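Side-chain contacts in nucleoporin NUP159 (Saccharomyces cerevisiae, PDB 1XIP), which is a nuclear pore component whose N-terminal beta-propeller domain functions in mRNA export by tethering the helicase Dbp5 to the pore: residues F52-A55 / A60-G63; W83-P88 / S117-V122; G97-V102 / L108-L113. All coordinates share one frame; numbering follows the deposited sequence.

In the fold
The three contacts describe two successive four-stranded blades of the N-terminal beta-propeller and the join between them. Contacts 1 and 3 are beta hairpins, one in each blade, with centres about 11 Å apart; they meet through aliphatic side chains, Val53 CG1 lying 3.5 Å from Val100 CG1. Contact 2 links the last strand of each blade, 83-86 and 119-124. Its centre is about 11 Å from that of contact 1 and 9 Å from that of contact 3, and backbone hydrogen bonds tie its strands into both hairpins. The Dbp5-interacting region spans essentially the whole domain, so it includes all three contacts without singling any out.

Contact 1. Residues F52-A55 / A60-G63; sequences FVAA and AVVG
Val53 and Val62 pack side by side and point the same way, with Val53 CG1 3.4 Å from Val62 CG2. The pair shares its sheet face with Ala55 and Ala60, whose CB atoms stand 4.0 Å apart. On the face formed by Phe52, Ala54 and Val61, the methyl Val61 CG2 reaches both neighbours, lying 4.0 Å from Phe52 CE1 and, more loosely, 4.3 Å from Ala54 CB. Phe52 CG sits between its backbone N and carbonyl carbon (chi1 70°), a setting that brings the ring over the opposing strand. Gly63, lacking a side chain, lets the ring rest directly on its backbone: Gly63 N is 4.0 Å above the ring plane, over the centre, and Phe52 CE2 approaches Gly63 CA to 3.5 Å.

The two strands make an antiparallel hairpin, their axes at 164°, in the middle of a four-stranded propeller blade. The face bearing Val53 and Ala55 meets strand 90-96 of the next blade through Val90, Val93 and Phe95, whereas Leu28 covers Ala54 and Val61.

Farther out, the main chains are joined at two hydrogen-bonded pairs, Phe52 with Gly63 and Ala54 with Val61, each contributing two N-H...O bonds. The Gly63 N-H beneath the ring is directed to Phe52 O at 2.9 Å. Val61 N reaches Ala54 O at 2.7 Å, with 166° at the hydrogen. Towards the flanking strands, Val53 and Val62 make backbone hydrogen bonds to Asp44 and Trp83, while Ala55 O accepts a hydrogen bond from Asn42 ND2.

Contact 2. Residues W83-P88 / S117-V122; sequences WEKEIP and SEFRTV
The phenyl ring of Phe119 carries the aliphatic part of Lys85, CD and CE, over one face and is approached obliquely by Trp83 and Ile87. Lys85 CD stands 3.9 Å from the ring centroid and 19° off the normal, which makes this a CH-pi contact. The next carbon, Lys85 CE, is 3.7 Å from Phe119 CE2. Since the lysine chain is extended as far as CE and bends only at its last torsion (chi4 60°), methylene carbons, and not the ammonium group, provide the covering.

Trp83 and Phe119 have nearly parallel planes, 26° apart, but the rings are slid past one another. The centroid of the six-membered indole ring is 5.6 Å from that of the phenyl, so there is scarcely any overlap. The pair meets at the benzo part of the indole, with Trp83 CZ2 3.6 Å from Phe119 CD1. One face of the indole also lies over the backbone of its own strand, Lys85 N being 4.2 Å above its plane.

This is an interblade contact of the beta-propeller: 83-86 and 119-124 are the fourth, outer-edge strands of consecutive blades. With Lys85 and Phe119 CA atoms 9.4 Å apart and no hydrogen bond between the segments, side chains alone bridge the separation. Ile87 comes from the direction opposite to Phe119, and its CD1 stops 3.5 Å from Phe119 CZ. Trp83 also touches Val62 in its own blade and Leu111 in the next. The phenyl ring additionally meets Tyr109, on the strand beside its own.

Contact 3. Residues G97-V102 / L108-L113; sequences GDQVLV and LYSLDL
Val100 and Leu113 form a close-packed end of this hairpin: their side chains cross at about a right angle, and Val100 CG2 lies 3.6 Å from Leu113 CD2. At the same end, Leu113 N donates a hydrogen bond to Asp98 O at 3.0 Å, and Leu113 CB comes within 3.2 Å of the same oxygen. The antiparallel pairing continues through two reciprocal sets of backbone bonds, Val100 with Leu111 and Val102 with Tyr109. On the face of Leu101 and Ser110, Leu101 CG is anti to its carbonyl carbon (chi1 -56°), and the chain carries CD2 to 3.3 Å from Ser110 OG. The end of Leu108 turns in toward the other strand, its CD2 4.0 Å from Leu101 CB.

The side chains of Asp98, Gln99 and Asp112 are the looser, more solvent-exposed side, touching through few side-chain atoms. Gln99 OE1 is 3.3 Å from Ser110 OG, while Asp98 OD2 and Asp112 OD1 stay 6.6 Å apart.

As the two central strands of a propeller blade, 99-104 and 107-112 are flanked by 90-96 and 119-124. Leu101 bonds through its backbone to Cys94, and Ser110 to Arg120. Val100 and Leu113 pack on Phe95 and also reach the preceding blade, where strand 51-56 supplies Val53 and Leu51.

Contact 1. Residues F52-A55 / A60-G63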
ATOM      1  N   PHE A  52      13.636   7.718  -8.024  1.00 15.13           N
ATOM      2  CA  PHE A  52      12.411   6.902  -7.968  1.00 14.14           C
ATOM      3  C   PHE A  52      12.554   5.662  -8.836  1.00 13.90           C
ATOM      4  O   PHE A  52      13.267   5.684  -9.856  1.00 13.38           O
ATOM      5  CB  PHE A  52      11.183   7.690  -8.429  1.00 14.21           C
ATOM      6  CG  PHE A  52      11.171   7.989  -9.915  1.00 13.84           C
ATOM      7  CD1 PHE A  52      10.452   7.169 -10.810  1.00 13.54           C
ATOM      8  CD2 PHE A  52      11.886   9.064 -10.422  1.00 11.10           C
ATOM      9  CE1 PHE A  52      10.464   7.419 -12.179  1.00 11.42           C
ATOM     10  CE2 PHE A  52      11.893   9.325 -11.777  1.00 13.32           C
ATOM     11  CZ  PHE A  52      11.176   8.495 -12.664  1.00 13.55           C
ATOM     12  N   VAL A  53      11.914   4.580  -8.400  1.00 13.26           N
ATOM     13  CA  VAL A  53      11.583   3.455  -9.255  1.00 13.26           C
ATOM     14  C   VAL A  53      10.088   3.396  -9.417  1.00 13.06           C
ATOM     15  O   VAL A  53       9.322   3.681  -8.474  1.00 13.36           O
ATOM     16  CB  VAL A  53      11.894   2.072  -8.629  1.00 13.52           C
ATOM     17  CG1 VAL A  53      12.807   1.297  -9.482  1.00 13.04           C
ATOM     18  CG2 VAL A  53      12.352   2.185  -7.219  1.00 13.63           C
ATOM     19  N   ALA A  54       9.673   2.917 -10.576  1.00 12.71           N
ATOM     20  CA  ALA A  54       8.271   2.755 -10.904  1.00 12.25           C
ATOM     21  C   ALA A  54       8.189   1.664 -11.935  1.00 12.07           C
ATOM     22  O   ALA A  54       9.123   1.468 -12.705  1.00 11.38           O
ATOM     23  CB  ALA A  54       7.710   4.046 -11.451  1.00 12.34           C
ATOM     24  N   ALA A  55       7.081   0.929 -11.916  1.00 12.49           N
ATOM     25  CA  ALA A  55       6.791  -0.056 -12.923  1.00 13.09           C
ATOM     26  C   ALA A  55       5.298  -0.042 -13.292  1.00 14.18           C
ATOM     27  O   ALA A  55       4.433  -0.113 -12.423  1.00 14.35           O
ATOM     28  CB  ALA A  55       7.204  -1.426 -12.426  1.00 13.37           C
ATOM     29  N   ALA A  60       9.609  -1.349 -16.278  1.00 15.92           N
ATOM     30  CA  ALA A  60      10.162  -0.842 -15.016  1.00 14.80           C
ATOM     31  C   ALA A  60      11.220   0.244 -15.264  1.00 14.16           C
ATOM     32  O   ALA A  60      12.008   0.139 -16.193  1.00 14.14           O
ATOM     33  CB  ALA A  60      10.759  -1.985 -14.222  1.00 14.15           C
ATOM     34  N   VAL A  61      11.251   1.275 -14.428  1.00 13.77           N
ATOM     35  CA  VAL A  61      12.271   2.338 -14.587  1.00 13.53           C
ATOM     36  C   VAL A  61      12.853   2.848 -13.270  1.00 13.51           C
ATOM     37  O   VAL A  61      12.146   2.967 -12.283  1.00 13.23           O
ATOM     38  CB  VAL A  61      11.727   3.607 -15.396  1.00 13.44           C
ATOM     39  CG1 VAL A  61      11.326   3.241 -16.797  1.00 12.32           C
ATOM     40  CG2 VAL A  61      10.569   4.286 -14.672  1.00 11.97           C
ATOM     41  N   VAL A  62      14.137   3.176 -13.277  1.00 13.58           N
ATOM     42  CA  VAL A  62      14.729   4.029 -12.245  1.00 13.68           C
ATOM     43  C   VAL A  62      15.033   5.407 -12.877  1.00 13.56           C
ATOM     44  O   VAL A  62      15.534   5.466 -13.982  1.00 13.31           O
ATOM     45  CB  VAL A  62      16.008   3.378 -11.707  1.00 13.60           C
ATOM     46  CG1 VAL A  62      16.709   4.260 -10.719  1.00 13.08           C
ATOM     47  CG2 VAL A  62      15.663   2.085 -11.054  1.00 15.43           C
ATOM     48  N   GLY A  63      14.725   6.497 -12.174  1.00 14.12           N
ATOM     49  CA  GLY A  63      14.934   7.867 -12.707  1.00 14.93           C
ATOM     50  C   GLY A  63      15.222   8.950 -11.649  1.00 15.50           C
ATOM     51  O   GLY A  63      15.080   8.717 -10.458  1.00 15.72           O
TER

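Contact 2. Residues W83-P88 / S117-V122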
ATOM      1  N   TRP A  83      17.743   4.171 -16.058  1.00 18.48           N
ATOM      2  CA  TRP A  83      17.735   2.750 -16.376  1.00 18.87           C
ATOM      3  C   TRP A  83      16.317   2.304 -16.667  1.00 19.55           C
ATOM      4  O   TRP A  83      15.380   2.869 -16.140  1.00 19.55           O
ATOM      5  CB  TRP A  83      18.276   1.979 -15.202  1.00 18.36           C
ATOM      6  CG  TRP A  83      18.099   0.502 -15.258  1.00 18.19           C
ATOM      7  CD1 TRP A  83      19.000  -0.403 -15.721  1.00 18.72           C
ATOM      8  CD2 TRP A  83      16.985  -0.259 -14.771  1.00 17.88           C
ATOM      9  NE1 TRP A  83      18.511  -1.680 -15.574  1.00 18.75           N
ATOM     10  CE2 TRP A  83      17.276  -1.619 -14.990  1.00 17.33           C
ATOM     11  CE3 TRP A  83      15.754   0.072 -14.175  1.00 19.98           C
ATOM     12  CZ2 TRP A  83      16.397  -2.642 -14.645  1.00 16.31           C
ATOM     13  CZ3 TRP A  83      14.869  -0.958 -13.838  1.00 18.14           C
ATOM     14  CH2 TRP A  83      15.203  -2.292 -14.074  1.00 16.70           C
ATOM     15  N   GLU A  84      16.167   1.300 -17.522  1.00 21.01           N
ATOM     16  CA  GLU A  84      14.858   0.703 -17.802  1.00 22.65           C
ATOM     17  C   GLU A  84      14.977  -0.735 -18.301  1.00 22.67           C
ATOM     18  O   GLU A  84      15.975  -1.124 -18.907  1.00 22.69           O
ATOM     19  CB  GLU A  84      14.061   1.544 -18.796  1.00 22.69           C
ATOM     20  CG  GLU A  84      14.456   1.311 -20.236  1.00 27.71           C
ATOM     21  CD  GLU A  84      13.270   1.000 -21.133  1.00 33.80           C
ATOM     22  OE1 GLU A  84      12.863   1.909 -21.917  1.00 37.84           O
ATOM     23  OE2 GLU A  84      12.737  -0.137 -21.058  1.00 35.65           O
ATOM     24  N   LYS A  85      13.948  -1.519 -18.031  1.00 23.22           N
ATOM     25  CA  LYS A  85      13.905  -2.894 -18.461  1.00 23.97           C
ATOM     26  C   LYS A  85      12.463  -3.326 -18.564  1.00 24.84           C
ATOM     27  O   LYS A  85      11.658  -3.025 -17.699  1.00 25.08           O
ATOM     28  CB  LYS A  85      14.629  -3.790 -17.462  1.00 23.56           C
ATOM     29  CG  LYS A  85      14.608  -5.253 -17.841  1.00 23.49           C
ATOM     30  CD  LYS A  85      15.520  -6.087 -16.991  1.00 22.79           C
ATOM     31  CE  LYS A  85      15.357  -7.548 -17.332  1.00 23.61           C
ATOM     32  NZ  LYS A  85      15.693  -7.815 -18.754  1.00 25.50           N
ATOM     33  N   GLU A  86      12.146  -4.035 -19.631  1.00 26.02           N
ATOM     34  CA  GLU A  86      10.862  -4.687 -19.772  1.00 27.35           C
ATOM     35  C   GLU A  86      10.808  -5.897 -18.830  1.00 27.24           C
ATOM     36  O   GLU A  86      11.577  -6.843 -18.984  1.00 27.34           O
ATOM     37  CB  GLU A  86      10.662  -5.105 -21.228  1.00 27.89           C
ATOM     38  CG  GLU A  86       9.351  -5.819 -21.519  1.00 32.29           C
ATOM     39  CD  GLU A  86       8.398  -4.982 -22.362  1.00 37.54           C
ATOM     40  OE1 GLU A  86       8.368  -3.721 -22.185  1.00 39.43           O
ATOM     41  OE2 GLU A  86       7.670  -5.590 -23.195  1.00 38.86           O
ATOM     42  N   ILE A  87       9.935  -5.829 -17.827  1.00 27.44           N
ATOM     43  CA  ILE A  87       9.646  -6.958 -16.948  1.00 27.68           C
ATOM     44  C   ILE A  87       8.126  -7.065 -16.787  1.00 28.16           C
ATOM     45  O   ILE A  87       7.496  -6.198 -16.177  1.00 28.27           O
ATOM     46  CB  ILE A  87      10.323  -6.808 -15.561  1.00 27.40           C
ATOM     47  CG1 ILE A  87      11.697  -6.151 -15.686  1.00 27.66           C
ATOM     48  CG2 ILE A  87      10.440  -8.178 -14.879  1.00 27.13           C
ATOM     49  CD1 ILE A  87      12.324  -5.712 -14.373  1.00 28.27           C
ATOM     50  N   PRO A  88       7.548  -8.122 -17.352  1.00 28.55           N
ATOM     51  CA  PRO A  88       6.088  -8.321 -17.378  1.00 28.81           C
ATOM     52  C   PRO A  88       5.309  -8.225 -16.037  1.00 28.78           C
ATOM     53  O   PRO A  88       4.354  -7.417 -15.922  1.00 29.54           O
ATOM     54  CB  PRO A  88       5.946  -9.726 -17.985  1.00 28.86           C
ATOM     55  CG  PRO A  88       7.167  -9.872 -18.837  1.00 28.59           C
ATOM     56  CD  PRO A  88       8.260  -9.200 -18.063  1.00 28.38           C
ATOM     57  N   SER A 117      24.524  -1.950 -14.960  1.00 37.62           N
ATOM     58  CA  SER A 117      24.586  -3.072 -15.886  1.00 37.67           C
ATOM     59  C   SER A 117      24.125  -4.370 -15.219  1.00 37.37           C
ATOM     60  O   SER A 117      23.692  -5.308 -15.901  1.00 37.76           O
ATOM     61  CB  SER A 117      26.002  -3.236 -16.452  1.00 37.71           C
ATOM     62  OG  SER A 117      26.986  -2.845 -15.511  1.00 39.20           O
ATOM     63  N   GLU A 118      24.204  -4.408 -13.888  1.00 36.80           N
ATOM     64  CA  GLU A 118      23.969  -5.637 -13.127  1.00 35.93           C
ATOM     65  C   GLU A 118      22.534  -5.762 -12.656  1.00 34.73           C
ATOM     66  O   GLU A 118      22.114  -5.113 -11.700  1.00 34.41           O
ATOM     67  CB  GLU A 118      24.936  -5.742 -11.949  1.00 36.18           C
ATOM     68  CG  GLU A 118      26.407  -5.748 -12.352  1.00 38.90           C
ATOM     69  CD  GLU A 118      27.073  -7.122 -12.240  1.00 41.74           C
ATOM     70  OE1 GLU A 118      26.612  -7.966 -11.420  1.00 43.48           O
ATOM     71  OE2 GLU A 118      28.076  -7.353 -12.964  1.00 41.98           O
ATOM     72  N   PHE A 119      21.782  -6.600 -13.354  1.00 33.69           N
ATOM     73  CA  PHE A 119      20.422  -6.919 -12.978  1.00 32.70           C
ATOM     74  C   PHE A 119      20.328  -8.396 -12.622  1.00 32.80           C
ATOM     75  O   PHE A 119      20.120  -9.250 -13.486  1.00 32.84           O
ATOM     76  CB  PHE A 119      19.448  -6.556 -14.101  1.00 32.00           C
ATOM     77  CG  PHE A 119      18.009  -6.635 -13.694  1.00 30.31           C
ATOM     78  CD1 PHE A 119      17.436  -5.627 -12.931  1.00 28.28           C
ATOM     79  CD2 PHE A 119      17.231  -7.740 -14.051  1.00 27.83           C
ATOM     80  CE1 PHE A 119      16.105  -5.708 -12.546  1.00 27.62           C
ATOM     81  CE2 PHE A 119      15.914  -7.833 -13.678  1.00 26.08           C
ATOM     82  CZ  PHE A 119      15.341  -6.815 -12.922  1.00 27.39           C
ATOM     83  N   ARG A 120      20.481  -8.685 -11.336  1.00 32.88           N
ATOM     84  CA  ARG A 120      20.618 -10.052 -10.856  1.00 32.89           C
ATOM     85  C   ARG A 120      19.307 -10.644 -10.381  1.00 32.38           C
ATOM     86  O   ARG A 120      18.428  -9.933  -9.915  1.00 32.27           O
ATOM     87  CB  ARG A 120      21.632 -10.100  -9.721  1.00 33.27           C
ATOM     88  CG  ARG A 120      23.081 -10.148 -10.198  1.00 35.67           C
ATOM     89  CD  ARG A 120      24.113 -10.216  -9.070  1.00 39.10           C
ATOM     90  NE  ARG A 120      25.284 -11.022  -9.435  1.00 41.66           N
ATOM     91  CZ  ARG A 120      25.650 -12.158  -8.827  1.00 43.01           C
ATOM     92  NH1 ARG A 120      24.939 -12.651  -7.814  1.00 42.77           N
ATOM     93  NH2 ARG A 120      26.734 -12.808  -9.238  1.00 43.83           N
ATOM     94  N   THR A 121      19.183 -11.957 -10.523  1.00 32.13           N
ATOM     95  CA  THR A 121      18.119 -12.708  -9.874  1.00 31.81           C
ATOM     96  C   THR A 121      18.566 -12.903  -8.437  1.00 31.44           C
ATOM     97  O   THR A 121      19.688 -13.336  -8.203  1.00 31.58           O
ATOM     98  CB  THR A 121      17.918 -14.085 -10.572  1.00 31.84           C
ATOM     99  OG1 THR A 121      17.401 -13.886 -11.897  1.00 31.51           O
ATOM    100  CG2 THR A 121      16.814 -14.897  -9.881  1.00 31.53           C
ATOM    101  N   VAL A 122      17.719 -12.546  -7.478  1.00 30.84           N
ATOM    102  CA  VAL A 122      18.046 -12.821  -6.087  1.00 30.47           C
ATOM    103  C   VAL A 122      17.564 -14.208  -5.736  1.00 30.87           C
ATOM    104  O   VAL A 122      18.324 -15.023  -5.210  1.00 31.29           O
ATOM    105  CB  VAL A 122      17.455 -11.796  -5.116  1.00 30.40           C
ATOM    106  CG1 VAL A 122      17.885 -12.107  -3.677  1.00 28.68           C
ATOM    107  CG2 VAL A 122      17.873 -10.385  -5.513  1.00 29.59           C
TER

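Contact 3. Residues G97-V102 / L108-L113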
ATOM      1  N   GLY A  97      19.516   0.078   0.645  1.00 25.39           N
ATOM      2  CA  GLY A  97      20.938   0.340   0.590  1.00 25.33           C
ATOM      3  C   GLY A  97      21.258   0.954  -0.755  1.00 25.54           C
ATOM      4  O   GLY A  97      20.577   1.878  -1.194  1.00 25.46           O
ATOM      5  N   ASP A  98      22.260   0.424  -1.439  1.00 25.79           N
ATOM      6  CA  ASP A  98      22.606   0.942  -2.760  1.00 26.01           C
ATOM      7  C   ASP A  98      22.018   0.115  -3.915  1.00 24.65           C
ATOM      8  O   ASP A  98      22.585   0.050  -4.991  1.00 24.18           O
ATOM      9  CB  ASP A  98      24.120   1.082  -2.885  1.00 27.29           C
ATOM     10  CG  ASP A  98      24.643   2.372  -2.236  1.00 31.62           C
ATOM     11  OD1 ASP A  98      24.721   2.438  -0.977  1.00 35.32           O
ATOM     12  OD2 ASP A  98      24.992   3.375  -2.914  1.00 35.92           O
ATOM     13  N   GLN A  99      20.864  -0.492  -3.669  1.00 23.78           N
ATOM     14  CA  GLN A  99      20.233  -1.395  -4.612  1.00 23.06           C
ATOM     15  C   GLN A  99      18.767  -1.050  -4.801  1.00 21.88           C
ATOM     16  O   GLN A  99      18.176  -0.333  -3.999  1.00 21.68           O
ATOM     17  CB  GLN A  99      20.310  -2.825  -4.080  1.00 23.74           C
ATOM     18  CG  GLN A  99      21.622  -3.528  -4.308  1.00 26.64           C
ATOM     19  CD  GLN A  99      21.631  -4.928  -3.699  1.00 31.24           C
ATOM     20  OE1 GLN A  99      20.734  -5.294  -2.911  1.00 31.56           O
ATOM     21  NE2 GLN A  99      22.640  -5.717  -4.061  1.00 32.90           N
ATOM     22  N   VAL A 100      18.179  -1.579  -5.864  1.00 20.57           N
ATOM     23  CA  VAL A 100      16.741  -1.537  -6.036  1.00 19.72           C
ATOM     24  C   VAL A 100      16.219  -2.978  -6.118  1.00 19.15           C
ATOM     25  O   VAL A 100      16.711  -3.788  -6.904  1.00 19.45           O
ATOM     26  CB  VAL A 100      16.347  -0.747  -7.294  1.00 19.37           C
ATOM     27  CG1 VAL A 100      14.858  -0.743  -7.474  1.00 19.87           C
ATOM     28  CG2 VAL A 100      16.822   0.663  -7.197  1.00 20.03           C
ATOM     29  N   LEU A 101      15.243  -3.313  -5.301  1.00 17.94           N
ATOM     30  CA  LEU A 101      14.671  -4.627  -5.420  1.00 18.08           C
ATOM     31  C   LEU A 101      13.451  -4.557  -6.303  1.00 18.07           C
ATOM     32  O   LEU A 101      12.685  -3.618  -6.221  1.00 18.15           O
ATOM     33  CB  LEU A 101      14.353  -5.234  -4.055  1.00 18.26           C
ATOM     34  CG  LEU A 101      15.543  -5.302  -3.085  1.00 18.71           C
ATOM     35  CD1 LEU A 101      15.128  -5.894  -1.776  1.00 19.42           C
ATOM     36  CD2 LEU A 101      16.697  -6.086  -3.686  1.00 18.08           C
ATOM     37  N   VAL A 102      13.317  -5.537  -7.194  1.00 18.03           N
ATOM     38  CA  VAL A 102      12.159  -5.662  -8.050  1.00 17.41           C
ATOM     39  C   VAL A 102      11.648  -7.086  -7.922  1.00 17.61           C
ATOM     40  O   VAL A 102      12.400  -8.037  -8.056  1.00 17.46           O
ATOM     41  CB  VAL A 102      12.503  -5.375  -9.499  1.00 17.29           C
ATOM     42  CG1 VAL A 102      11.322  -5.749 -10.418  1.00 16.60           C
ATOM     43  CG2 VAL A 102      12.898  -3.897  -9.690  1.00 17.53           C
ATOM     44  N   LEU A 108      12.466 -12.582  -7.397  1.00 24.28           N
ATOM     45  CA  LEU A 108      12.951 -11.313  -6.855  1.00 23.86           C
ATOM     46  C   LEU A 108      14.237 -10.921  -7.576  1.00 23.88           C
ATOM     47  O   LEU A 108      15.080 -11.786  -7.847  1.00 24.40           O
ATOM     48  CB  LEU A 108      13.258 -11.503  -5.372  1.00 23.65           C
ATOM     49  CG  LEU A 108      13.215 -10.385  -4.318  1.00 24.41           C
ATOM     50  CD1 LEU A 108      14.421 -10.513  -3.373  1.00 24.30           C
ATOM     51  CD2 LEU A 108      13.125  -8.977  -4.880  1.00 23.24           C
ATOM     52  N   TYR A 109      14.409  -9.631  -7.872  1.00 23.63           N
ATOM     53  CA  TYR A 109      15.575  -9.160  -8.639  1.00 23.67           C
ATOM     54  C   TYR A 109      16.222  -7.971  -7.986  1.00 24.12           C
ATOM     55  O   TYR A 109      15.552  -7.195  -7.303  1.00 24.05           O
ATOM     56  CB  TYR A 109      15.190  -8.770 -10.076  1.00 23.22           C
ATOM     57  CG  TYR A 109      14.531  -9.868 -10.840  1.00 22.86           C
ATOM     58  CD1 TYR A 109      15.283 -10.915 -11.379  1.00 22.48           C
ATOM     59  CD2 TYR A 109      13.144  -9.886 -11.015  1.00 22.52           C
ATOM     60  CE1 TYR A 109      14.679 -11.951 -12.072  1.00 21.81           C
ATOM     61  CE2 TYR A 109      12.527 -10.920 -11.715  1.00 21.79           C
ATOM     62  CZ  TYR A 109      13.305 -11.947 -12.236  1.00 22.35           C
ATOM     63  OH  TYR A 109      12.715 -12.968 -12.920  1.00 23.47           O
ATOM     64  N   SER A 110      17.521  -7.820  -8.238  1.00 24.56           N
ATOM     65  CA  SER A 110      18.324  -6.720  -7.710  1.00 25.30           C
ATOM     66  C   SER A 110      18.988  -5.924  -8.820  1.00 25.28           C
ATOM     67  O   SER A 110      19.642  -6.501  -9.698  1.00 25.41           O
ATOM     68  CB  SER A 110      19.427  -7.283  -6.838  1.00 25.41           C
ATOM     69  OG  SER A 110      19.359  -6.733  -5.547  1.00 28.00           O
ATOM     70  N   LEU A 111      18.855  -4.605  -8.772  1.00 24.97           N
ATOM     71  CA  LEU A 111      19.649  -3.742  -9.641  1.00 25.04           C
ATOM     72  C   LEU A 111      20.649  -2.936  -8.817  1.00 25.84           C
ATOM     73  O   LEU A 111      20.294  -2.308  -7.830  1.00 26.02           O
ATOM     74  CB  LEU A 111      18.754  -2.820 -10.470  1.00 24.52           C
ATOM     75  CG  LEU A 111      19.416  -1.613 -11.130  1.00 23.27           C
ATOM     76  CD1 LEU A 111      20.096  -2.022 -12.419  1.00 22.02           C
ATOM     77  CD2 LEU A 111      18.385  -0.538 -11.377  1.00 23.22           C
ATOM     78  N   ASP A 112      21.902  -2.973  -9.222  1.00 27.07           N
ATOM     79  CA  ASP A 112      22.956  -2.313  -8.496  1.00 28.92           C
ATOM     80  C   ASP A 112      22.971  -0.862  -8.928  1.00 29.60           C
ATOM     81  O   ASP A 112      23.104  -0.577 -10.102  1.00 29.63           O
ATOM     82  CB  ASP A 112      24.271  -2.998  -8.839  1.00 29.47           C
ATOM     83  CG  ASP A 112      25.398  -2.639  -7.894  1.00 32.26           C
ATOM     84  OD1 ASP A 112      25.296  -1.634  -7.131  1.00 35.27           O
ATOM     85  OD2 ASP A 112      26.449  -3.317  -7.860  1.00 35.44           O
ATOM     86  N   LEU A 113      22.819   0.062  -7.988  1.00 31.06           N
ATOM     87  CA  LEU A 113      22.590   1.461  -8.355  1.00 32.61           C
ATOM     88  C   LEU A 113      23.868   2.155  -8.741  1.00 33.90           C
ATOM     89  O   LEU A 113      23.834   3.255  -9.288  1.00 34.19           O
ATOM     90  CB  LEU A 113      21.891   2.239  -7.238  1.00 32.28           C
ATOM     91  CG  LEU A 113      20.382   2.036  -7.078  1.00 32.12           C
ATOM     92  CD1 LEU A 113      19.967   2.462  -5.694  1.00 31.53           C
ATOM     93  CD2 LEU A 113      19.593   2.804  -8.128  1.00 31.95           C
TER